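PDB 3AGD: salt-tolerant glutaminase from Micrococcus luteus, which probably catalyses the hydrolysis of L-glutamine to L-glutamate and ammonium. Local coordinates for residues F39-A44 with V292-R297; L43-P46 with L50-A53. All coordinates share one frame; numbering follows the deposited sequence.

Overall arrangement
Contacts 1 and 2 both start from strand 40-44 of the glutaminase region, with centres about 11 Å apart. In contact 1 Phe39 and Ile41 meet helix 289-301, while in contact 2 the strand's edge pairs with strand 50-54; the segments share Leu43 and Ala44, which take part in the pairing of contact 2 alone. Where the two meet, the carbonyl Ile41 O lies 3.0 Å from Ala53 N, a probable hydrogen bond that continues the hairpin pairing towards the residues of contact 1. Together they illustrate how a sheet strand serves packing and pairing at once. Both lie away from the glutamate-binding residues, among them Ser64 and Tyr191, so their place is in the framework of the domain.

Contact 1 of 2, residues F39-A44 with V292-R297; sequences FGIALA and VLACRR
The Phe39 ring meets Ala294 at its edge: the methyl CB lies near the ring plane, 4.5 Å from CZ, so the methyl abuts the ring's edge and lies over neither face. The ring extends toward the helix from the residue just before strand 40-44, because chi1 is -172° and CG stands anti to the backbone N. Val13 and Leu16 of helix 4-16 and Val277 of the adjoining strand also touch it. Ile41, two residues on and on the same side of strand 40-44, brings its CD1 end to the same methyl, 4.3 Å from Ala294 CB; its CG1 branch is nearly extended (chi2 165°), which is what carries CD1 across. At that CB the directions to CZ and CD1 are roughly perpendicular, so one methyl is met from two sides. Ala294 also packs on Val277, so this one methyl meets side chains of two neighbouring strands. Arg297, one turn on, forms salt bridges with Asp301 and with Glu15, the latter joining helix 289-301 to helix 4-16. On the other face of the strand, Ala42 and Ala44 rest on helix 201-212, giving the helix-sheet-helix layering of the beta-lactamase-like fold. Across the 83 Å² buried here all the contacts are apolar and fairly long; between these segments the fit rests on weakly directional apolar contact, while polar ties of the helix run from Arg297 to residues outside them.

Contact 2 of 2, residues L43-P46 with L50-A53; sequences LATP and LHCA
Leu43 and His51 form a hydrogen-bonded antiparallel pair, each backbone N-H reaching the other's carbonyl. The bond from Leu43 N to His51 O is short at 2.7 Å and fairly straight, 160° at the hydrogen, with the donor tilted a little from the carbonyl plane. Its return, from His51 N to Leu43 O, measures 2.9 Å and is more bent, although here the donor lies in the carbonyl plane. Leu43 O receives a second, weaker approach from the CA-H of Leu50, whose CA is 3.3 Å away. Next along, Ala44 and Leu50 make the non-hydrogen-bonded pair, their side chains on the sheet face that meets helix 201-212. In Leu50, chi1 (-173°, CG anti to the backbone N) and chi2 (58°) together turn CD1 back over the partner strand, 3.6 Å from Leu43 O and 4.0 Å from Ala44 CB. Beyond the last bridge of the strand, Thr45 CG2 approaches the imidazole obliquely, 4.3 Å from His51 CD2. Thr45 is positioned from within the turn: its OG1 hydrogen bonds to Thr47 OG1 and Arg49 N, bracing the turn that joins the two strands of this beta hairpin. Further out, Leu43 packs on Leu9 of helix 4-16 and on Val273 and Ile275, while His51 touches Ile5 and Pro6 and its ring meets that of His3. His51 NE2 is hydrogen-bonded to Glu341 OE2 of the second subunit, and His51 also packs against Asp345 of that subunit. Glu341, with Asp345 nearby, might favour a protonated imidazole; either way this bond gives the hairpin a polar link to the second subunit, beside the backbone pairing within the chain.

Contact 1 of 2, residues F39-A44 with V292-R297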
loop_
_atom_site.group_PDB
_atom_site.type_symbol
_atom_site.label_atom_id
_atom_site.label_comp_id
_atom_site.label_asym_id
_atom_site.label_seq_id
_atom_site.Cartn_x
_atom_site.Cartn_y
_atom_site.Cartn_z
ATOM N N PHE A 39 20.183 -3.651 -21.853
ATOM C CA PHE A 39 18.872 -3.350 -21.286
ATOM C C PHE A 39 18.144 -4.637 -20.898
ATOM O O PHE A 39 17.747 -5.423 -21.759
ATOM C CB PHE A 39 18.058 -2.563 -22.322
ATOM C CG PHE A 39 16.750 -2.013 -21.808
ATOM C CD1 PHE A 39 16.482 -1.940 -20.445
ATOM C CD2 PHE A 39 15.796 -1.529 -22.700
ATOM C CE1 PHE A 39 15.287 -1.395 -19.980
ATOM C CE2 PHE A 39 14.596 -0.980 -22.243
ATOM C CZ PHE A 39 14.343 -0.914 -20.878
ATOM N N GLY A 40 17.978 -4.848 -19.598
ATOM C CA GLY A 40 17.302 -6.039 -19.122
ATOM C C GLY A 40 16.261 -5.737 -18.064
ATOM O O GLY A 40 16.323 -4.703 -17.391
ATOM N N ILE A 41 15.306 -6.646 -17.906
ATOM C CA ILE A 41 14.240 -6.472 -16.935
ATOM C C ILE A 41 13.753 -7.829 -16.428
ATOM O O ILE A 41 13.767 -8.814 -17.162
ATOM C CB ILE A 41 13.059 -5.711 -17.569
ATOM C CG1 ILE A 41 12.012 -5.382 -16.507
ATOM C CG2 ILE A 41 12.442 -6.552 -18.678
ATOM C CD1 ILE A 41 11.020 -4.343 -16.969
ATOM N N ALA A 42 13.320 -7.873 -15.173
ATOM C CA ALA A 42 12.835 -9.115 -14.587
ATOM C C ALA A 42 11.820 -8.845 -13.490
ATOM O O ALA A 42 11.943 -7.873 -12.738
ATOM C CB ALA A 42 14.003 -9.918 -14.019
ATOM N N LEU A 43 10.815 -9.709 -13.409
ATOM C CA LEU A 43 9.782 -9.591 -12.393
ATOM C C LEU A 43 9.736 -10.896 -11.619
ATOM O O LEU A 43 9.681 -11.966 -12.215
ATOM C CB LEU A 43 8.412 -9.345 -13.031
ATOM C CG LEU A 43 8.206 -8.131 -13.942
ATOM C CD1 LEU A 43 6.744 -8.075 -14.367
ATOM C CD2 LEU A 43 8.594 -6.854 -13.222
ATOM N N ALA A 44 9.776 -10.802 -10.293
ATOM C CA ALA A 44 9.712 -11.976 -9.431
ATOM C C ALA A 44 8.409 -11.858 -8.662
ATOM O O ALA A 44 8.193 -10.884 -7.945
ATOM C CB ALA A 44 10.889 -12.000 -8.475
ATOM N N VAL A 292 14.174 3.634 -15.036
ATOM C CA VAL A 292 13.106 4.389 -14.402
ATOM C C VAL A 292 11.891 4.408 -15.331
ATOM O O VAL A 292 10.759 4.190 -14.901
ATOM C CB VAL A 292 13.572 5.838 -14.098
ATOM C CG1 VAL A 292 12.380 6.760 -13.940
ATOM C CG2 VAL A 292 14.409 5.850 -12.825
ATOM N N LEU A 293 12.137 4.653 -16.612
ATOM C CA LEU A 293 11.061 4.701 -17.591
ATOM C C LEU A 293 10.310 3.373 -17.647
ATOM O O LEU A 293 9.094 3.347 -17.836
ATOM C CB LEU A 293 11.623 5.049 -18.970
ATOM C CG LEU A 293 10.600 5.238 -20.091
ATOM C CD1 LEU A 293 9.558 6.277 -19.685
ATOM C CD2 LEU A 293 11.325 5.669 -21.361
ATOM N N ALA A 294 11.038 2.273 -17.478
ATOM C CA ALA A 294 10.428 0.949 -17.492
ATOM C C ALA A 294 9.499 0.784 -16.286
ATOM O O ALA A 294 8.445 0.159 -16.392
ATOM C CB ALA A 294 11.513 -0.133 -17.479
ATOM N N CYS A 295 9.887 1.342 -15.141
ATOM C CA CYS A 295 9.050 1.247 -13.947
ATOM C C CYS A 295 7.752 2.044 -14.131
ATOM O O CYS A 295 6.686 1.618 -13.676
ATOM C CB CYS A 295 9.812 1.746 -12.715
ATOM S SG CYS A 295 11.126 0.618 -12.154
ATOM N N ARG A 296 7.841 3.192 -14.802
ATOM C CA ARG A 296 6.659 4.014 -15.057
ATOM C C ARG A 296 5.703 3.245 -15.969
ATOM O O ARG A 296 4.491 3.264 -15.765
ATOM C CB ARG A 296 7.050 5.341 -15.721
ATOM C CG ARG A 296 7.858 6.286 -14.827
ATOM C CD ARG A 296 8.159 7.588 -15.555
ATOM N NE ARG A 296 9.089 8.456 -14.832
ATOM C CZ ARG A 296 8.779 9.187 -13.763
ATOM N NH1 ARG A 296 7.549 9.171 -13.264
ATOM N NH2 ARG A 296 9.705 9.950 -13.201
ATOM N N ARG A 297 6.254 2.561 -16.970
ATOM C CA ARG A 297 5.435 1.781 -17.893
ATOM C C ARG A 297 4.825 0.552 -17.215
ATOM O O ARG A 297 3.685 0.191 -17.498
ATOM C CB ARG A 297 6.262 1.351 -19.113
ATOM C CG ARG A 297 6.427 2.437 -20.173
ATOM C CD ARG A 297 5.097 2.732 -20.876
ATOM N NE ARG A 297 4.662 1.645 -21.758
ATOM C CZ ARG A 297 5.104 1.462 -23.001
ATOM N NH1 ARG A 297 5.997 2.294 -23.523
ATOM N NH2 ARG A 297 4.657 0.442 -23.726
#

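Contact 2 of 2, residues L43-P46 with L50-A53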
loop_
_atom_site.group_PDB
_atom_site.type_symbol
_atom_site.label_atom_id
_atom_site.label_comp_id
_atom_site.label_asym_id
_atom_site.label_seq_id
_atom_site.Cartn_x
_atom_site.Cartn_y
_atom_site.Cartn_z
ATOM N N LEU A 43 10.815 -9.709 -13.409
ATOM C CA LEU A 43 9.782 -9.591 -12.393
ATOM C C LEU A 43 9.736 -10.896 -11.619
ATOM O O LEU A 43 9.681 -11.966 -12.215
ATOM C CB LEU A 43 8.412 -9.345 -13.031
ATOM C CG LEU A 43 8.206 -8.131 -13.942
ATOM C CD1 LEU A 43 6.744 -8.075 -14.367
ATOM C CD2 LEU A 43 8.594 -6.854 -13.222
ATOM N N ALA A 44 9.776 -10.802 -10.293
ATOM C CA ALA A 44 9.712 -11.976 -9.431
ATOM C C ALA A 44 8.409 -11.858 -8.662
ATOM O O ALA A 44 8.193 -10.884 -7.945
ATOM C CB ALA A 44 10.889 -12.000 -8.475
ATOM N N THR A 45 7.544 -12.852 -8.823
ATOM C CA THR A 45 6.238 -12.869 -8.178
ATOM C C THR A 45 6.216 -13.678 -6.886
ATOM O O THR A 45 7.138 -14.446 -6.604
ATOM C CB THR A 45 5.190 -13.472 -9.119
ATOM O OG1 THR A 45 5.578 -14.809 -9.456
ATOM C CG2 THR A 45 5.080 -12.651 -10.390
ATOM N N PRO A 46 5.159 -13.513 -6.078
ATOM C CA PRO A 46 5.067 -14.264 -4.823
ATOM C C PRO A 46 4.851 -15.747 -5.131
ATOM O O PRO A 46 5.263 -16.619 -4.372
ATOM C CB PRO A 46 3.858 -13.639 -4.129
ATOM C CG PRO A 46 3.821 -12.246 -4.689
ATOM C CD PRO A 46 4.109 -12.484 -6.146
ATOM N N LEU A 50 9.526 -16.095 -12.300
ATOM C CA LEU A 50 10.509 -15.096 -12.671
ATOM C C LEU A 50 10.360 -14.811 -14.164
ATOM O O LEU A 50 10.890 -15.536 -15.005
ATOM C CB LEU A 50 11.910 -15.625 -12.359
ATOM C CG LEU A 50 13.101 -14.682 -12.507
ATOM C CD1 LEU A 50 12.916 -13.459 -11.619
ATOM C CD2 LEU A 50 14.375 -15.427 -12.129
ATOM N N HIS A 51 9.613 -13.761 -14.489
ATOM C CA HIS A 51 9.396 -13.382 -15.878
ATOM C C HIS A 51 10.438 -12.332 -16.247
ATOM O O HIS A 51 10.542 -11.303 -15.580
ATOM C CB HIS A 51 7.988 -12.797 -16.055
ATOM C CG HIS A 51 6.901 -13.634 -15.451
ATOM N ND1 HIS A 51 6.722 -14.964 -15.764
ATOM C CD2 HIS A 51 5.930 -13.326 -14.556
ATOM C CE1 HIS A 51 5.690 -15.440 -15.089
ATOM N NE2 HIS A 51 5.191 -14.466 -14.349
ATOM N N CYS A 52 11.208 -12.581 -17.303
ATOM C CA CYS A 52 12.230 -11.623 -17.709
ATOM C C CYS A 52 12.396 -11.492 -19.208
ATOM O O CYS A 52 11.816 -12.250 -19.979
ATOM C CB CYS A 52 13.587 -11.987 -17.104
ATOM S SG CYS A 52 13.581 -13.402 -16.014
ATOM N N ALA A 53 13.212 -10.521 -19.604
ATOM C CA ALA A 53 13.496 -10.250 -21.007
ATOM C C ALA A 53 14.747 -9.382 -21.107
ATOM O O ALA A 53 15.119 -8.708 -20.143
ATOM C CB ALA A 53 12.314 -9.539 -21.655
#